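Local coordinates for protein mycobacterium tuberculosis paralogous family 11 (Mycobacterium smegmatis, PDB 4Y9I) that probably binds the deazaflavin coenzyme F420 and uses its reduced form as an electron donor, as in the F420H(2)-dependent quinone reductases, at residues M28-N33 and K88-A93; E82-W87 and D105-V110. One frame throughout, in Å; residues are numbered along the deposited sequence. Where two conformers were deposited one is given.

Both interactions use helix 80-93, which packs against the barrel, but each takes a different stretch of it. In interaction 1 the last turns, 88-93, rest on the end of strand 22-32 mainly through apolar side chains, with Glu-32 at the margin and no hydrogen bond between the segments. Interaction 2 joins the earlier turn, 82-87, to the loop 105-110 that leads into strand 110-113, and there a buried arginine grips a backbone carbonyl. Each has a buried part and an open margin: Val-30 and Ala-90 lie inside in the first, Arg-83, Ile-108 and Val-110 in the second. The two meet where Glu-32 reaches His-85 and packs on Trp-86.

Interaction 1: M28-N33 and K88-A93; sequences MRVEEN and KLAVEA
Val-30 and Ala-90 bring the two backbones together, their CA atoms 5.6 Å apart where the end of strand 22-32 meets the last turns of helix 80-93. The pair joins helix 80-93 to the end of one strand of a closed, antiparallel six-stranded barrel, in keeping with the split-barrel fold of the FMN-binding clan to which this family belongs. No hydrogen bond links the segments; apolar side chains make most of the contact.

Val-30 carries much of it. With CG1 anti to the backbone N (chi1 -179°), its two methyls divide the helix surface between them. CG1 packs on Ala-90 N and, 3.8 Å away, on Leu-89 CB, whereas CG2 lies over Ala-90 CA and 4.1 Å from Ala-90 CB. The same CG2 also looks toward the methyl of Ala-93, one turn on from Leu-89. Val-30 and Ala-90 are both buried; Ala-37 touches Val-30 and Val-39 touches Ala-90, both from strand 35-39.

Toward the surface, Leu-89 points its branched end at Glu-32, and the two side chains cross at about a right angle. Glu-32 is fully extended as far as CD (chi2 178°), which puts CD within van der Waals reach of Leu-89 CD1; the polar end is held by His-85, a turn earlier on the helix, through a hydrogen bond to OE1. The other oxygen, OE2, is 3.7 Å from Leu-89 CD1. Lys-88 NZ is 6.3 Å from that OE2, too far for a salt bridge, though its charge may still favour the carboxylate weakly.

At the opposite end of the contact Met-28 curls its thioether back, putting CE near Ala-93 O, and the Ala-93 methyl comes down on the strand's backbone, with CB 3.6 Å from Arg-29 O.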
# COMPACT_ATOMS: atom_id res chain seq x y z
N MET A 28 2.56 1.79 -6.26
CA MET A 28 1.62 2.21 -7.29
C MET A 28 0.38 2.91 -6.65
O MET A 28 -0.18 2.41 -5.63
CB MET A 28 1.14 1.03 -8.13
CG MET A 28 2.32 0.30 -8.82
SD MET A 28 3.22 1.41 -9.96
CE MET A 28 1.97 1.78 -11.25
N ARG A 29 -0.03 3.98 -7.28
CA ARG A 29 -1.25 4.71 -6.90
C ARG A 29 -2.50 3.89 -7.26
O ARG A 29 -2.76 3.57 -8.45
CB ARG A 29 -1.32 6.04 -7.61
CG ARG A 29 -2.50 6.91 -7.22
CD ARG A 29 -2.39 8.27 -7.89
NE ARG A 29 -3.45 9.18 -7.50
CZ ARG A 29 -4.69 9.14 -7.97
NH1 ARG A 29 -5.05 8.25 -8.85
NH2 ARG A 29 -5.59 10.02 -7.57
N VAL A 30 -3.25 3.57 -6.22
CA VAL A 30 -4.55 2.87 -6.33
C VAL A 30 -5.48 3.68 -5.43
O VAL A 30 -5.36 3.64 -4.20
CB VAL A 30 -4.45 1.44 -5.87
CG1 VAL A 30 -5.78 0.76 -6.02
CG2 VAL A 30 -3.35 0.71 -6.66
N GLU A 31 -6.36 4.48 -6.02
CA GLU A 31 -7.10 5.52 -5.31
C GLU A 31 -8.55 5.45 -5.65
O GLU A 31 -8.90 5.17 -6.78
CB GLU A 31 -6.51 6.93 -5.56
CG GLU A 31 -7.18 8.05 -4.76
CD GLU A 31 -8.43 8.64 -5.37
OE1 GLU A 31 -8.78 8.35 -6.53
OE2 GLU A 31 -9.04 9.41 -4.61
N GLU A 32 -9.41 5.75 -4.67
CA GLU A 32 -10.84 5.90 -4.89
C GLU A 32 -11.46 6.74 -3.81
O GLU A 32 -11.36 6.44 -2.63
CB GLU A 32 -11.52 4.54 -4.96
CG GLU A 32 -13.04 4.59 -5.22
CD GLU A 32 -13.61 3.18 -5.31
OE1 GLU A 32 -13.76 2.50 -4.27
OE2 GLU A 32 -13.87 2.79 -6.47
N ASN A 33 -12.07 7.82 -4.24
CA ASN A 33 -12.83 8.70 -3.31
C ASN A 33 -12.04 9.07 -2.05
O ASN A 33 -12.58 9.21 -0.91
CB ASN A 33 -14.20 8.11 -3.01
CG ASN A 33 -15.07 8.01 -4.24
OD1 ASN A 33 -14.92 8.84 -5.14
ND2 ASN A 33 -15.98 7.04 -4.30
N LYS A 88 -9.39 -5.29 -7.71
CA LYS A 88 -9.80 -4.94 -9.07
C LYS A 88 -9.20 -3.57 -9.45
O LYS A 88 -8.67 -3.39 -10.52
CB LYS A 88 -11.34 -4.90 -9.13
CG LYS A 88 -11.88 -4.58 -10.50
CD LYS A 88 -13.34 -4.14 -10.48
CE LYS A 88 -13.54 -2.74 -9.88
NZ LYS A 88 -14.89 -2.23 -10.19
N LEU A 89 -9.33 -2.57 -8.55
CA LEU A 89 -8.75 -1.23 -8.82
C LEU A 89 -7.21 -1.34 -8.97
O LEU A 89 -6.64 -0.69 -9.81
CB LEU A 89 -9.06 -0.32 -7.62
CG LEU A 89 -10.54 -0.03 -7.43
CD1 LEU A 89 -10.71 0.93 -6.27
CD2 LEU A 89 -11.20 0.53 -8.69
N ALA A 90 -6.56 -2.18 -8.18
CA ALA A 90 -5.11 -2.36 -8.31
C ALA A 90 -4.70 -2.95 -9.66
O ALA A 90 -3.74 -2.52 -10.26
CB ALA A 90 -4.57 -3.19 -7.14
N VAL A 91 -5.44 -3.98 -10.10
CA VAL A 91 -5.12 -4.65 -11.34
C VAL A 91 -5.38 -3.70 -12.51
O VAL A 91 -4.66 -3.76 -13.52
CB VAL A 91 -5.86 -6.02 -11.42
CG1 VAL A 91 -5.70 -6.59 -12.81
CG2 VAL A 91 -5.26 -6.98 -10.41
N GLU A 92 -6.37 -2.83 -12.41
CA GLU A 92 -6.59 -1.85 -13.49
C GLU A 92 -5.41 -0.87 -13.53
O GLU A 92 -4.91 -0.55 -14.61
CB GLU A 92 -7.91 -1.11 -13.30
CG GLU A 92 -8.25 -0.13 -14.45
CD GLU A 92 -8.69 -0.79 -15.73
OE1 GLU A 92 -9.27 -1.90 -15.67
OE2 GLU A 92 -8.47 -0.17 -16.82
N ALA A 93 -4.96 -0.44 -12.36
CA ALA A 93 -3.81 0.49 -12.28
C ALA A 93 -2.49 -0.09 -12.73
O ALA A 93 -1.64 0.63 -13.31
CB ALA A 93 -3.71 1.09 -10.90

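Interaction 2: E82-W87 and D105-V110; sequences EREHWW and DRLIPV
Arg-83 reaches out from helix 80-93 and takes hold of Ile-108 O with two nitrogens, side-on. Its chain is extended from CG to NE, which carries the guanidinium across to the loop with the carbonyl oxygen in its plane. NH2 makes the shorter, straighter bond, 2.7 Å to Ile-108 O with an N-H...O angle of 156°, and arrives on a lone pair in the carbonyl plane. NE, 3.1 Å from the same oxygen, is tilted 31° from that plane.

Leu-107 lies over one face of the guanidinium, its CB 3.7 Å above the plane and offset toward the rim. Glu-84 was modelled in two conformers, and in one of them its OE2 can pair with the third nitrogen, NH1.

The two bonds to Ile-108 O tie the helix to the loop between helix 96-102 and strand 110-113, just where the chain enters the antiparallel barrel. Gln-101 of helix 96-102 also bonds to the loop, at Ile-108 N and Arg-106 O.

Trp-87 sets one face of its indole against Arg-83 NH2, which stands 3.5 Å above the ring plane, offset toward the rim. Val-110 CG2 meets the same indole at its edge, near CE3, while Ile-108 CD1 approaches CH2 at 3.8 Å. On the barrel side, Val-110 CG1 lies 4.3 Å from Trp-86 CB.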
# COMPACT_ATOMS: atom_id res chain seq x y z
N GLU A 82 -14.57 -6.51 0.11
CA GLU A 82 -13.89 -5.23 0.04
C GLU A 82 -12.44 -5.36 -0.50
O GLU A 82 -11.99 -4.57 -1.26
CB GLU A 82 -13.94 -4.55 1.41
CG GLU A 82 -15.23 -3.71 1.63
CD GLU A 82 -15.84 -3.07 0.37
OE1 GLU A 82 -16.80 -3.62 -0.14
OE2 GLU A 82 -15.39 -2.05 -0.05
N ARG A 83 -11.77 -6.40 -0.09
CA ARG A 83 -10.46 -6.67 -0.70
C ARG A 83 -10.58 -6.89 -2.18
O ARG A 83 -9.78 -6.42 -2.99
CB ARG A 83 -9.76 -7.89 -0.09
CG ARG A 83 -8.34 -8.01 -0.61
CD ARG A 83 -7.76 -9.37 -0.34
NE ARG A 83 -6.57 -9.52 -1.14
CZ ARG A 83 -6.53 -9.75 -2.46
NH1 ARG A 83 -7.61 -10.05 -3.16
NH2 ARG A 83 -5.36 -9.88 -3.06
N GLU A 84 -11.58 -7.66 -2.57
CA GLU A 84 -11.77 -7.92 -3.97
C GLU A 84 -11.95 -6.64 -4.76
O GLU A 84 -11.48 -6.53 -5.84
CB GLU A 84 -12.91 -8.96 -4.22
CG GLU A 84 -12.57 -10.33 -3.65
CD GLU A 84 -11.11 -10.88 -3.94
OE1 GLU A 84 -10.87 -11.37 -5.07
OE2 GLU A 84 -10.20 -10.86 -3.05
N HIS A 85 -12.70 -5.72 -4.18
CA HIS A 85 -12.97 -4.46 -4.85
C HIS A 85 -11.66 -3.67 -5.10
O HIS A 85 -11.40 -3.22 -6.21
CB HIS A 85 -13.93 -3.65 -4.00
CG HIS A 85 -14.12 -2.26 -4.47
ND1 HIS A 85 -14.72 -1.95 -5.67
CD2 HIS A 85 -13.74 -1.08 -3.93
CE1 HIS A 85 -14.71 -0.64 -5.83
NE2 HIS A 85 -14.10 -0.09 -4.80
N TRP A 86 -10.87 -3.53 -4.05
CA TRP A 86 -9.62 -2.80 -4.18
C TRP A 86 -8.60 -3.56 -5.04
O TRP A 86 -7.78 -2.93 -5.69
CB TRP A 86 -9.09 -2.43 -2.80
CG TRP A 86 -9.87 -1.32 -2.22
CD1 TRP A 86 -10.93 -1.41 -1.37
CD2 TRP A 86 -9.62 0.07 -2.38
NE1 TRP A 86 -11.40 -0.18 -1.07
CE2 TRP A 86 -10.59 0.76 -1.62
CE3 TRP A 86 -8.66 0.82 -3.06
CZ2 TRP A 86 -10.63 2.15 -1.56
CZ3 TRP A 86 -8.73 2.18 -2.97
CH2 TRP A 86 -9.67 2.81 -2.22
N TRP A 87 -8.64 -4.88 -4.98
CA TRP A 87 -7.81 -5.70 -5.92
C TRP A 87 -8.11 -5.37 -7.37
O TRP A 87 -7.20 -5.22 -8.19
CB TRP A 87 -7.93 -7.20 -5.61
CG TRP A 87 -6.99 -8.00 -6.47
CD1 TRP A 87 -7.37 -8.81 -7.50
CD2 TRP A 87 -5.56 -8.04 -6.42
NE1 TRP A 87 -6.24 -9.38 -8.09
CE2 TRP A 87 -5.13 -8.93 -7.46
CE3 TRP A 87 -4.59 -7.43 -5.62
CZ2 TRP A 87 -3.79 -9.21 -7.69
CZ3 TRP A 87 -3.26 -7.76 -5.83
CH2 TRP A 87 -2.89 -8.59 -6.89
N ASP A 105 -1.03 -19.22 -4.07
CA ASP A 105 -2.44 -19.38 -3.75
C ASP A 105 -2.85 -18.45 -2.66
O ASP A 105 -4.04 -18.14 -2.61
CB ASP A 105 -2.73 -20.82 -3.33
CG ASP A 105 -3.03 -21.67 -4.53
OD1 ASP A 105 -4.13 -21.49 -5.09
OD2 ASP A 105 -2.16 -22.41 -4.95
N ARG A 106 -1.89 -17.92 -1.87
CA ARG A 106 -2.29 -16.99 -0.81
C ARG A 106 -2.58 -15.60 -1.39
O ARG A 106 -1.74 -15.04 -2.11
CB ARG A 106 -1.17 -16.92 0.18
CG ARG A 106 -1.28 -15.92 1.26
CD ARG A 106 -0.03 -16.07 2.14
NE ARG A 106 0.01 -17.39 2.83
CZ ARG A 106 -0.65 -17.66 3.98
NH1 ARG A 106 -1.43 -16.73 4.59
NH2 ARG A 106 -0.56 -18.87 4.48
N LEU A 107 -3.74 -15.05 -1.06
CA LEU A 107 -4.09 -13.70 -1.57
C LEU A 107 -3.01 -12.74 -1.14
O LEU A 107 -2.56 -12.68 0.06
CB LEU A 107 -5.42 -13.20 -1.03
CG LEU A 107 -6.65 -13.90 -1.54
CD1 LEU A 107 -7.90 -13.34 -0.91
CD2 LEU A 107 -6.77 -13.90 -3.05
N ILE A 108 -2.62 -11.89 -2.10
CA ILE A 108 -1.69 -10.79 -1.76
C ILE A 108 -2.43 -9.82 -0.82
O ILE A 108 -3.50 -9.34 -1.14
CB ILE A 108 -1.19 -10.09 -3.05
CG1 ILE A 108 -0.32 -11.03 -3.86
CG2 ILE A 108 -0.40 -8.81 -2.76
CD1 ILE A 108 -0.07 -10.61 -5.28
N PRO A 109 -1.81 -9.50 0.33
CA PRO A 109 -2.54 -8.57 1.22
C PRO A 109 -2.71 -7.22 0.56
O PRO A 109 -1.78 -6.75 -0.14
CB PRO A 109 -1.64 -8.47 2.45
CG PRO A 109 -0.80 -9.73 2.41
CD PRO A 109 -0.59 -10.02 0.93
N VAL A 110 -3.84 -6.56 0.84
CA VAL A 110 -4.10 -5.18 0.39
C VAL A 110 -4.57 -4.48 1.60
O VAL A 110 -5.57 -4.91 2.23
CB VAL A 110 -5.15 -5.11 -0.72
CG1 VAL A 110 -5.33 -3.72 -1.23
CG2 VAL A 110 -4.73 -6.10 -1.82